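Local coordinates for protein N-(5'-phosphoribosyl)anthranilate isomerase (Pyrococcus furiosus, PDB 4AAJ) that catalyses the isomerisation of N-(5-phospho-beta-D-ribosyl)anthranilate to 1-(2-carboxyphenylamino)-1-deoxy-D-ribulose 5-phosphate, the third step from chorismate to tryptophan, at residues 163-166 with 167-171; 134-137 with 138-141; 104-107 with 108-112; 54-57 with 58-62. One frame throughout, in Å; residues are numbered along the deposited sequence.

Contact 1 of 4, residues 163-166 with 167-171; sequences DLRV and SSLVA
Asp-163 and Ser-167 are joined through one water at the start of helix 165-173, one of the outer helices of the (beta/alpha)8 barrel: the water donates to Asp-163 O and accepts from Ser-167 N at 3.0 Å. The Asp-163 carboxylate caps the opening turn with two weak bonds, OD1 taking Arg-165 N and OD2 taking Val-166 N, which leaves the first amides of the helix with acceptors. From Leu-164 the carbonyl oxygen receives Ser-168 N at 3.0 Å, the first full helical bond of the run; the hydroxyl of Ser-168 bonds instead to Val-193 O. Arg-165 bends at chi2 and chi3 (-65° and -62°), which curls the chain forward and lays one face of its guanidinium over Leu-169 CG, with NH2 4.0 Å from Leu-169 CD1. Val-166, buried against Asp-134 of the neighbouring helix 131-144, points the same way as Val-170 one turn on. Its carbonyl oxygen accepts Val-170 N at 3.0 Å, almost in line with the C=O bond, and takes a weaker, more bent bond from Leu-169 N. Beside that shared oxygen, Val-166 CG1 lies 4.2 Å from Val-170 CG2.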
loop_
_atom_site.group_PDB
_atom_site.type_symbol
_atom_site.label_atom_id
_atom_site.label_comp_id
_atom_site.label_asym_id
_atom_site.label_seq_id
_atom_site.Cartn_x
_atom_site.Cartn_y
_atom_site.Cartn_z
ATOM N N ASP A 163 9.729 7.781 -13.945
ATOM C CA ASP A 163 11.011 7.914 -13.266
ATOM C C ASP A 163 11.048 7.046 -12.016
ATOM O O ASP A 163 10.151 7.127 -11.178
ATOM C CB ASP A 163 11.278 9.366 -12.879
ATOM C CG ASP A 163 12.554 9.522 -12.083
ATOM O OD1 ASP A 163 13.641 9.371 -12.680
ATOM O OD2 ASP A 163 12.466 9.779 -10.862
ATOM N N LEU A 164 12.093 6.224 -11.913
ATOM C CA LEU A 164 12.317 5.334 -10.778
ATOM C C LEU A 164 13.533 5.771 -9.962
ATOM O O LEU A 164 13.870 5.146 -8.948
ATOM C CB LEU A 164 12.549 3.900 -11.263
ATOM C CG LEU A 164 11.459 3.153 -12.034
ATOM C CD1 LEU A 164 12.033 1.865 -12.591
ATOM C CD2 LEU A 164 10.251 2.857 -11.162
ATOM N N ARG A 165 14.196 6.832 -10.417
ATOM C CA ARG A 165 15.414 7.315 -9.782
ATOM C C ARG A 165 15.184 7.887 -8.385
ATOM O O ARG A 165 15.972 7.622 -7.477
ATOM C CB ARG A 165 16.123 8.342 -10.675
ATOM C CG ARG A 165 16.904 7.728 -11.833
ATOM C CD ARG A 165 18.066 6.881 -11.332
ATOM N NE ARG A 165 19.037 7.672 -10.574
ATOM C CZ ARG A 165 19.815 7.193 -9.603
ATOM N NH1 ARG A 165 19.739 5.915 -9.246
ATOM N NH2 ARG A 165 20.666 8.000 -8.980
ATOM N N VAL A 166 14.118 8.669 -8.212
ATOM C CA VAL A 166 13.792 9.219 -6.894
ATOM C C VAL A 166 13.524 8.048 -5.949
ATOM O O VAL A 166 14.086 7.989 -4.844
ATOM C CB VAL A 166 12.582 10.173 -6.926
ATOM C CG1 VAL A 166 12.279 10.711 -5.530
ATOM C CG2 VAL A 166 12.825 11.336 -7.884
ATOM N N SER A 167 12.692 7.108 -6.411
ATOM C CA SER A 167 12.324 5.927 -5.618
ATOM C C SER A 167 13.542 5.125 -5.147
ATOM O O SER A 167 13.629 4.769 -3.972
ATOM C CB SER A 167 11.322 5.046 -6.373
ATOM O OG SER A 167 10.062 5.695 -6.438
ATOM N N SER A 168 14.475 4.873 -6.066
ATOM C CA SER A 168 15.756 4.208 -5.778
ATOM C C SER A 168 16.490 4.782 -4.574
ATOM O O SER A 168 16.990 4.035 -3.729
ATOM C CB SER A 168 16.681 4.286 -7.001
ATOM O OG SER A 168 16.429 3.221 -7.903
ATOM N N LEU A 169 16.544 6.108 -4.508
ATOM C CA LEU A 169 17.318 6.822 -3.495
ATOM C C LEU A 169 16.594 6.971 -2.159
ATOM O O LEU A 169 17.230 6.993 -1.098
ATOM C CB LEU A 169 17.729 8.189 -4.030
ATOM C CG LEU A 169 18.593 8.167 -5.298
ATOM C CD1 LEU A 169 18.583 9.536 -5.948
ATOM C CD2 LEU A 169 20.018 7.698 -5.015
ATOM N N VAL A 170 15.266 7.070 -2.207
ATOM C CA VAL A 170 14.478 7.034 -0.976
ATOM C C VAL A 170 14.585 5.631 -0.377
ATOM O O VAL A 170 14.801 5.488 0.826
ATOM C CB VAL A 170 12.994 7.433 -1.191
ATOM C CG1 VAL A 170 12.242 7.440 0.135
ATOM C CG2 VAL A 170 12.881 8.804 -1.841
ATOM N N ALA A 171 14.469 4.615 -1.226
ATOM C CA ALA A 171 14.508 3.213 -0.788
ATOM C C ALA A 171 15.845 2.840 -0.126
ATOM O O ALA A 171 15.887 1.993 0.767
ATOM C CB ALA A 171 14.190 2.279 -1.943
HETATM O O HOH W 1 10.599 7.309 -8.524
#

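Contact 2 of 4, residues 134-137 with 138-141; sequences DANR and LLSE
Four successive i to i+4 backbone bonds join 134-137 to 138-141 in regular alpha-helix, from Leu-138 N to Asp-134 O through Glu-141 N to Arg-137 O. The last of these carbonyls has a second donor. Ser-140 OG gives its hydrogen to Arg-137 O at 2.9 Å, and Glu-141 N reaches the same oxygen at 3.1 Å from the same face of the carbonyl plane. The hydroxyl gets there because chi1 of Ser-140 is 54°, which places OG between the backbone N and the carbonyl carbon, turned back over the preceding turn. The helix, 131-144, is the crossover of a beta-alpha-beta unit between strands 117-123 and 149-153 of the TIM barrel, and Leu-138 faces inward onto Phe-122 of the first strand. On the more exposed flank Arg-137 and Glu-141 form a salt bridge, NH2 to OE1 at 3.5 Å. The arginine leaves with CG anti to the backbone N (chi1 -175°), bends at chi2 and chi3 and runs out across the helix, while the glutamate, extended beyond CG, reaches back toward it; their flat ends are turned 36° apart, with OE1 meeting the guanidinium obliquely. Leu-139 swings back over the earlier turn, its CG 3.2 Å from Ala-135 O and its CD1 3.8 Å from Asn-136 OD1. Asp-134, the first residue of the segment, bonds through OD2 to Ser-128 OG.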
loop_
_atom_site.group_PDB
_atom_site.type_symbol
_atom_site.label_atom_id
_atom_site.label_comp_id
_atom_site.label_asym_id
_atom_site.label_seq_id
_atom_site.Cartn_x
_atom_site.Cartn_y
_atom_site.Cartn_z
ATOM N N ASP A 134 15.194 15.642 -5.068
ATOM C CA ASP A 134 13.800 15.236 -4.903
ATOM C C ASP A 134 13.656 14.127 -3.861
ATOM O O ASP A 134 12.694 14.130 -3.094
ATOM C CB ASP A 134 13.182 14.812 -6.240
ATOM C CG ASP A 134 12.731 16.001 -7.082
ATOM O OD1 ASP A 134 12.677 17.137 -6.554
ATOM O OD2 ASP A 134 12.425 15.797 -8.278
ATOM N N ALA A 135 14.614 13.202 -3.834
ATOM C CA ALA A 135 14.657 12.147 -2.821
ATOM C C ALA A 135 14.856 12.735 -1.431
ATOM O O ALA A 135 14.133 12.383 -0.496
ATOM C CB ALA A 135 15.742 11.131 -3.130
ATOM N N ASN A 136 15.816 13.651 -1.298
ATOM C CA ASN A 136 16.071 14.304 -0.014
ATOM C C ASN A 136 14.880 15.145 0.455
ATOM O O ASN A 136 14.591 15.207 1.654
ATOM C CB ASN A 136 17.365 15.128 -0.067
ATOM C CG ASN A 136 18.610 14.268 0.083
ATOM O OD1 ASN A 136 18.570 13.183 0.675
ATOM N ND2 ASN A 136 19.728 14.750 -0.443
ATOM N N ARG A 137 14.175 15.763 -0.490
ATOM C CA ARG A 137 12.974 16.537 -0.172
ATOM C C ARG A 137 11.833 15.645 0.351
ATOM O O ARG A 137 11.183 15.972 1.346
ATOM C CB ARG A 137 12.479 17.296 -1.396
ATOM C CG ARG A 137 11.300 18.207 -1.101
ATOM C CD ARG A 137 10.320 18.238 -2.259
ATOM N NE ARG A 137 8.941 18.275 -1.773
ATOM C CZ ARG A 137 7.866 18.493 -2.530
ATOM N NH1 ARG A 137 7.985 18.709 -3.834
ATOM N NH2 ARG A 137 6.659 18.501 -1.970
ATOM N N LEU A 138 11.582 14.537 -0.339
ATOM C CA LEU A 138 10.554 13.595 0.111
ATOM C C LEU A 138 10.930 12.987 1.463
ATOM O O LEU A 138 10.054 12.752 2.297
ATOM C CB LEU A 138 10.320 12.498 -0.930
ATOM C CG LEU A 138 9.077 11.611 -0.789
ATOM C CD1 LEU A 138 7.797 12.377 -1.099
ATOM C CD2 LEU A 138 9.225 10.428 -1.729
ATOM N N LEU A 139 12.224 12.751 1.677
ATOM C CA LEU A 139 12.724 12.211 2.950
ATOM C C LEU A 139 12.459 13.110 4.162
ATOM O O LEU A 139 12.137 12.611 5.240
ATOM C CB LEU A 139 14.208 11.836 2.857
ATOM C CG LEU A 139 14.552 10.540 2.111
ATOM C CD1 LEU A 139 16.028 10.524 1.731
ATOM C CD2 LEU A 139 14.196 9.290 2.911
ATOM N N SER A 140 12.584 14.426 3.991
ATOM C CA SER A 140 12.233 15.354 5.074
ATOM C C SER A 140 10.719 15.422 5.261
ATOM O O SER A 140 10.234 15.620 6.374
ATOM C CB SER A 140 12.813 16.753 4.832
ATOM O OG SER A 140 12.432 17.254 3.566
ATOM N N GLU A 141 9.986 15.248 4.163
ATOM C CA GLU A 141 8.524 15.168 4.176
ATOM C C GLU A 141 8.067 13.918 4.941
ATOM O O GLU A 141 7.090 13.967 5.691
ATOM C CB GLU A 141 8.018 15.146 2.733
ATOM C CG GLU A 141 6.528 15.363 2.527
ATOM C CD GLU A 141 6.141 15.264 1.055
ATOM O OE1 GLU A 141 6.897 15.779 0.197
ATOM O OE2 GLU A 141 5.085 14.661 0.754
#

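Contact 3 of 4, residues 104-107 with 108-112; sequences PQTI and DTLKK
Backbone hydrogen bonds tie Pro-104 O to Asp-108 N at 2.8 Å, Thr-106 O to Leu-110 N and Ile-107 O to Lys-111 N, making 104-112 the opening turns of helix 104-114. This helix connects barrel strands 95-98 and 117-123 in a beta-alpha-beta crossover. Side-chain hydrogen bonding centres on Gln-105 O, which is gripped twice by one residue: Thr-109 N arrives at 3.0 Å and Thr-109 OG1 at 2.8 Å, from opposite faces of the carbonyl plane. With chi1 at -52° the threonine hydroxyl lies beside its own backbone N and faces back up the helix. A valine at Thr-109 would probably leave Gln-105 O with the amide alone and set a methyl close against that carbonyl. Apolar contact runs along the neighbouring flank, where Thr-106 CG2 and Leu-110 CD1 meet at 4.0 Å, the two side chains side by side; Phe-81 of helix 81-91 covers both. Ile-107 turns inward onto Val-118 and Lys-120 of strand 117-123. Charged groups come last: Lys-112 NZ stands 3.5 Å from Asp-108 OD2 in a salt bridge one turn apart, while Lys-111 ends on Asp-148. The chemistry thus divides round the helix: hydrocarbon faces the strand and helix 81-91, the doubly held Gln-105 carbonyl fixes the threonine rotamer beside that interface, and the ion pair ends at exposed Lys-112.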
loop_
_atom_site.group_PDB
_atom_site.type_symbol
_atom_site.label_atom_id
_atom_site.label_comp_id
_atom_site.label_asym_id
_atom_site.label_seq_id
_atom_site.Cartn_x
_atom_site.Cartn_y
_atom_site.Cartn_z
ATOM N N PRO A 104 0.531 14.742 10.699
ATOM C CA PRO A 104 1.323 13.880 11.575
ATOM C C PRO A 104 0.619 13.628 12.916
ATOM O O PRO A 104 0.629 12.497 13.416
ATOM C CB PRO A 104 2.597 14.696 11.798
ATOM C CG PRO A 104 2.742 15.487 10.542
ATOM C CD PRO A 104 1.346 15.832 10.124
ATOM N N GLN A 105 -0.013 14.665 13.473
ATOM C CA GLN A 105 -0.686 14.558 14.776
ATOM C C GLN A 105 -1.831 13.551 14.761
ATOM O O GLN A 105 -2.063 12.848 15.741
ATOM C CB GLN A 105 -1.199 15.925 15.249
ATOM C CG GLN A 105 -0.108 16.895 15.671
ATOM C CD GLN A 105 0.601 17.582 14.513
ATOM O OE1 GLN A 105 0.312 17.332 13.334
ATOM N NE2 GLN A 105 1.538 18.462 14.846
ATOM N N THR A 106 -2.545 13.497 13.642
ATOM C CA THR A 106 -3.629 12.549 13.446
ATOM C C THR A 106 -3.077 11.128 13.381
ATOM O O THR A 106 -3.578 10.218 14.044
ATOM C CB THR A 106 -4.391 12.880 12.145
ATOM O OG1 THR A 106 -5.159 14.077 12.337
ATOM C CG2 THR A 106 -5.315 11.743 11.745
ATOM N N ILE A 107 -2.031 10.945 12.583
ATOM C CA ILE A 107 -1.407 9.638 12.451
ATOM C C ILE A 107 -0.882 9.151 13.806
ATOM O O ILE A 107 -1.096 7.997 14.190
ATOM C CB ILE A 107 -0.301 9.658 11.372
ATOM C CG1 ILE A 107 -0.949 9.663 9.977
ATOM C CG2 ILE A 107 0.668 8.500 11.571
ATOM C CD1 ILE A 107 -0.008 10.013 8.845
ATOM N N ASP A 108 -0.221 10.041 14.540
ATOM C CA ASP A 108 0.342 9.672 15.829
ATOM C C ASP A 108 -0.735 9.276 16.836
ATOM O O ASP A 108 -0.572 8.290 17.562
ATOM C CB ASP A 108 1.221 10.793 16.387
ATOM C CG ASP A 108 2.196 10.294 17.439
ATOM O OD1 ASP A 108 2.771 9.193 17.259
ATOM O OD2 ASP A 108 2.382 11.000 18.451
ATOM N N THR A 109 -1.826 10.034 16.877
ATOM C CA THR A 109 -2.929 9.748 17.800
ATOM C C THR A 109 -3.690 8.461 17.448
ATOM O O THR A 109 -4.108 7.723 18.341
ATOM C CB THR A 109 -3.894 10.949 17.931
ATOM O OG1 THR A 109 -3.141 12.130 18.234
ATOM C CG2 THR A 109 -4.916 10.708 19.038
ATOM N N LEU A 110 -3.861 8.180 16.152
ATOM C CA LEU A 110 -4.445 6.908 15.732
ATOM C C LEU A 110 -3.610 5.711 16.199
ATOM O O LEU A 110 -4.167 4.713 16.648
ATOM C CB LEU A 110 -4.657 6.846 14.211
ATOM C CG LEU A 110 -5.644 7.838 13.595
ATOM C CD1 LEU A 110 -5.538 7.760 12.079
ATOM C CD2 LEU A 110 -7.070 7.584 14.052
ATOM N N LYS A 111 -2.288 5.826 16.107
ATOM C CA LYS A 111 -1.390 4.767 16.596
ATOM C C LYS A 111 -1.552 4.513 18.088
ATOM O O LYS A 111 -1.660 3.368 18.510
ATOM C CB LYS A 111 0.069 5.095 16.283
ATOM C CG LYS A 111 0.446 4.912 14.824
ATOM C CD LYS A 111 1.868 5.375 14.511
ATOM C CE LYS A 111 2.930 4.666 15.344
ATOM N NZ LYS A 111 2.985 3.188 15.150
ATOM N N LYS A 112 -1.590 5.584 18.877
ATOM C CA LYS A 112 -1.661 5.464 20.336
ATOM C C LYS A 112 -3.006 4.921 20.787
ATOM O O LYS A 112 -3.063 3.935 21.525
ATOM C CB LYS A 112 -1.362 6.800 21.027
ATOM C CG LYS A 112 -0.013 7.415 20.674
ATOM C CD LYS A 112 1.145 6.448 20.889
ATOM C CE LYS A 112 2.429 6.958 20.243
ATOM N NZ LYS A 112 2.816 8.314 20.727
#

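Contact 4 of 4, residues 54-57 with 58-62; sequences RRIP and LEKAR. With SO4 (sulfate ion), chain D.
Ile-56 CD1 reaches over the first turn of helix 58-67, coming 3.5 Å from Ala-61 N, 4.0 Å from Ala-61 CB and 3.9 Å from Lys-60 CG. Its chi1 of 68° sets CG1 between the backbone N and the carbonyl carbon, which sends the longer branch forward to the helix. Pro-57 is the N-cap: its carbonyl oxygen accepts Ala-61 N at 3.1 Å in the carbonyl plane, with a weak, strongly bent second bond from Lys-60 N. The proline ring lies alongside Lys-60, CD near CB. This loop and helix follow strand 43-47 of the TIM barrel, and Ile-56 is held to that strand by backbone bonding to Val-47, while Ala-61 and Ile-56 both pack on Val-46. Beyond the ring Lys-60 bends at chi2 and chi3 (52° and 79°) and carries NZ to sulfate O1 at 2.7 Å. The ion, probably from the crystallisation liquor, is also bonded by the amides of Leu-31 and Glu-32, and Glu-63 gives the same ammonium a salt bridge. A methionine in place of Lys-60 would probably leave both the sulfate and Glu-63 without this positive mate. Farther round the turn, Arg-62 NH2 donates to Glu-59 OE1 at 3.0 Å, nearly in the guanidinium plane and on the anti side of the carboxylate, and one guanidinium face lies over Leu-58 O. Arg-62 NH1 is bonded in turn to Arg-90 O of helix 81-91.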
loop_
_atom_site.group_PDB
_atom_site.type_symbol
_atom_site.label_atom_id
_atom_site.label_comp_id
_atom_site.label_asym_id
_atom_site.label_seq_id
_atom_site.Cartn_x
_atom_site.Cartn_y
_atom_site.Cartn_z
ATOM N N ARG A 54 -12.535 0.600 -6.521
ATOM C CA ARG A 54 -12.311 -0.513 -5.597
ATOM C C ARG A 54 -13.015 -0.351 -4.262
ATOM O O ARG A 54 -12.922 -1.249 -3.420
ATOM C CB ARG A 54 -10.811 -0.732 -5.346
ATOM C CG ARG A 54 -9.953 -0.995 -6.578
ATOM C CD ARG A 54 -10.541 -2.029 -7.519
ATOM N NE ARG A 54 -10.537 -3.375 -6.947
ATOM C CZ ARG A 54 -11.020 -4.451 -7.561
ATOM N NH1 ARG A 54 -11.552 -4.342 -8.774
ATOM N NH2 ARG A 54 -10.968 -5.636 -6.963
ATOM N N ARG A 55 -13.697 0.779 -4.047
ATOM C CA ARG A 55 -14.368 1.051 -2.769
ATOM C C ARG A 55 -15.376 -0.038 -2.415
ATOM O O ARG A 55 -16.075 -0.565 -3.297
ATOM C CB ARG A 55 -15.080 2.406 -2.748
ATOM C CG ARG A 55 -16.322 2.469 -3.632
ATOM C CD ARG A 55 -16.961 3.847 -3.600
ATOM N NE ARG A 55 -17.293 4.275 -2.245
ATOM C CZ ARG A 55 -17.225 5.538 -1.831
ATOM N NH1 ARG A 55 -16.828 6.487 -2.677
ATOM N NH2 ARG A 55 -17.547 5.850 -0.583
ATOM N N ILE A 56 -15.395 -0.382 -1.136
ATOM C CA ILE A 56 -16.382 -1.321 -0.571
ATOM C C ILE A 56 -17.052 -0.753 0.687
ATOM O O ILE A 56 -16.502 0.122 1.376
ATOM C CB ILE A 56 -15.767 -2.722 -0.310
ATOM C CG1 ILE A 56 -14.721 -2.664 0.828
ATOM C CG2 ILE A 56 -15.189 -3.319 -1.587
ATOM C CD1 ILE A 56 -14.166 -4.024 1.215
ATOM N N PRO A 57 -18.283 -1.225 1.002
ATOM C CA PRO A 57 -18.969 -0.822 2.210
ATOM C C PRO A 57 -18.235 -1.342 3.456
ATOM O O PRO A 57 -17.464 -2.304 3.345
ATOM C CB PRO A 57 -20.351 -1.504 2.091
ATOM C CG PRO A 57 -20.467 -1.964 0.683
ATOM C CD PRO A 57 -19.079 -2.140 0.159
ATOM N N LEU A 58 -18.477 -0.727 4.607
ATOM C CA LEU A 58 -17.795 -1.105 5.852
ATOM C C LEU A 58 -18.085 -2.556 6.263
ATOM O O LEU A 58 -17.206 -3.240 6.809
ATOM C CB LEU A 58 -18.117 -0.138 6.983
ATOM C CG LEU A 58 -17.626 1.310 6.775
ATOM C CD1 LEU A 58 -18.038 2.203 7.930
ATOM C CD2 LEU A 58 -16.125 1.389 6.523
ATOM N N GLU A 59 -19.295 -3.041 5.977
ATOM C CA GLU A 59 -19.617 -4.455 6.279
ATOM C C GLU A 59 -18.728 -5.425 5.491
ATOM O O GLU A 59 -18.252 -6.421 6.047
ATOM C CB GLU A 59 -21.111 -4.751 6.015
ATOM C CG GLU A 59 -21.462 -6.245 5.954
ATOM C CD GLU A 59 -21.139 -7.006 7.233
ATOM O OE1 GLU A 59 -21.269 -6.434 8.335
ATOM O OE2 GLU A 59 -20.768 -8.202 7.128
ATOM N N LYS A 60 -18.483 -5.137 4.217
ATOM C CA LYS A 60 -17.641 -5.991 3.395
ATOM C C LYS A 60 -16.178 -5.926 3.872
ATOM O O LYS A 60 -15.497 -6.952 3.944
ATOM C CB LYS A 60 -17.769 -5.638 1.919
ATOM C CG LYS A 60 -17.049 -6.578 0.957
ATOM C CD LYS A 60 -17.395 -8.053 1.160
ATOM C CE LYS A 60 -18.737 -8.424 0.549
ATOM N NZ LYS A 60 -18.993 -9.892 0.663
ATOM N N ALA A 61 -15.722 -4.719 4.223
ATOM C CA ALA A 61 -14.384 -4.552 4.823
ATOM C C ALA A 61 -14.256 -5.388 6.105
ATOM O O ALA A 61 -13.282 -6.115 6.276
ATOM C CB ALA A 61 -14.099 -3.076 5.107
ATOM N N ARG A 62 -15.249 -5.282 6.989
ATOM C CA ARG A 62 -15.313 -6.054 8.237
ATOM C C ARG A 62 -15.178 -7.552 7.981
ATOM O O ARG A 62 -14.393 -8.239 8.670
ATOM C CB ARG A 62 -16.647 -5.774 8.918
ATOM C CG ARG A 62 -16.653 -5.768 10.432
ATOM C CD ARG A 62 -17.616 -4.694 10.944
ATOM N NE ARG A 62 -18.936 -4.701 10.295
ATOM C CZ ARG A 62 -19.710 -3.626 10.113
ATOM N NH1 ARG A 62 -19.316 -2.421 10.508
ATOM N NH2 ARG A 62 -20.892 -3.753 9.517
HETATM S S SO4 D . -17.800 -12.912 -1.488
HETATM O O1 SO4 D . -17.540 -11.926 -0.411
HETATM O O2 SO4 D . -18.563 -14.037 -0.909
HETATM O O3 SO4 D . -16.556 -13.449 -2.070
HETATM O O4 SO4 D . -18.588 -12.243 -2.551
#

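Along the chain the order is contact 4, contact 3, contact 2, contact 1, each closing before the next begins, and all four lie on the outer helices of the eight-stranded parallel barrel or on the loops leading into them. Only contacts 1 and 2 touch: their centres are 11 Å apart, and helices 165-173 and 131-144 meet where Leu-169 CB lies 3.7 Å from Ala-135 CB. Contact 3, on helix 104-114, has its centre about 21 Å from that of contact 2. Contact 4, leading into helix 58-67, lies across the chain's centre from contacts 1 and 2, its centre about 33 Å from that of contact 1. Together they sample the helical shell of a monomeric enzyme from a hyperthermophile.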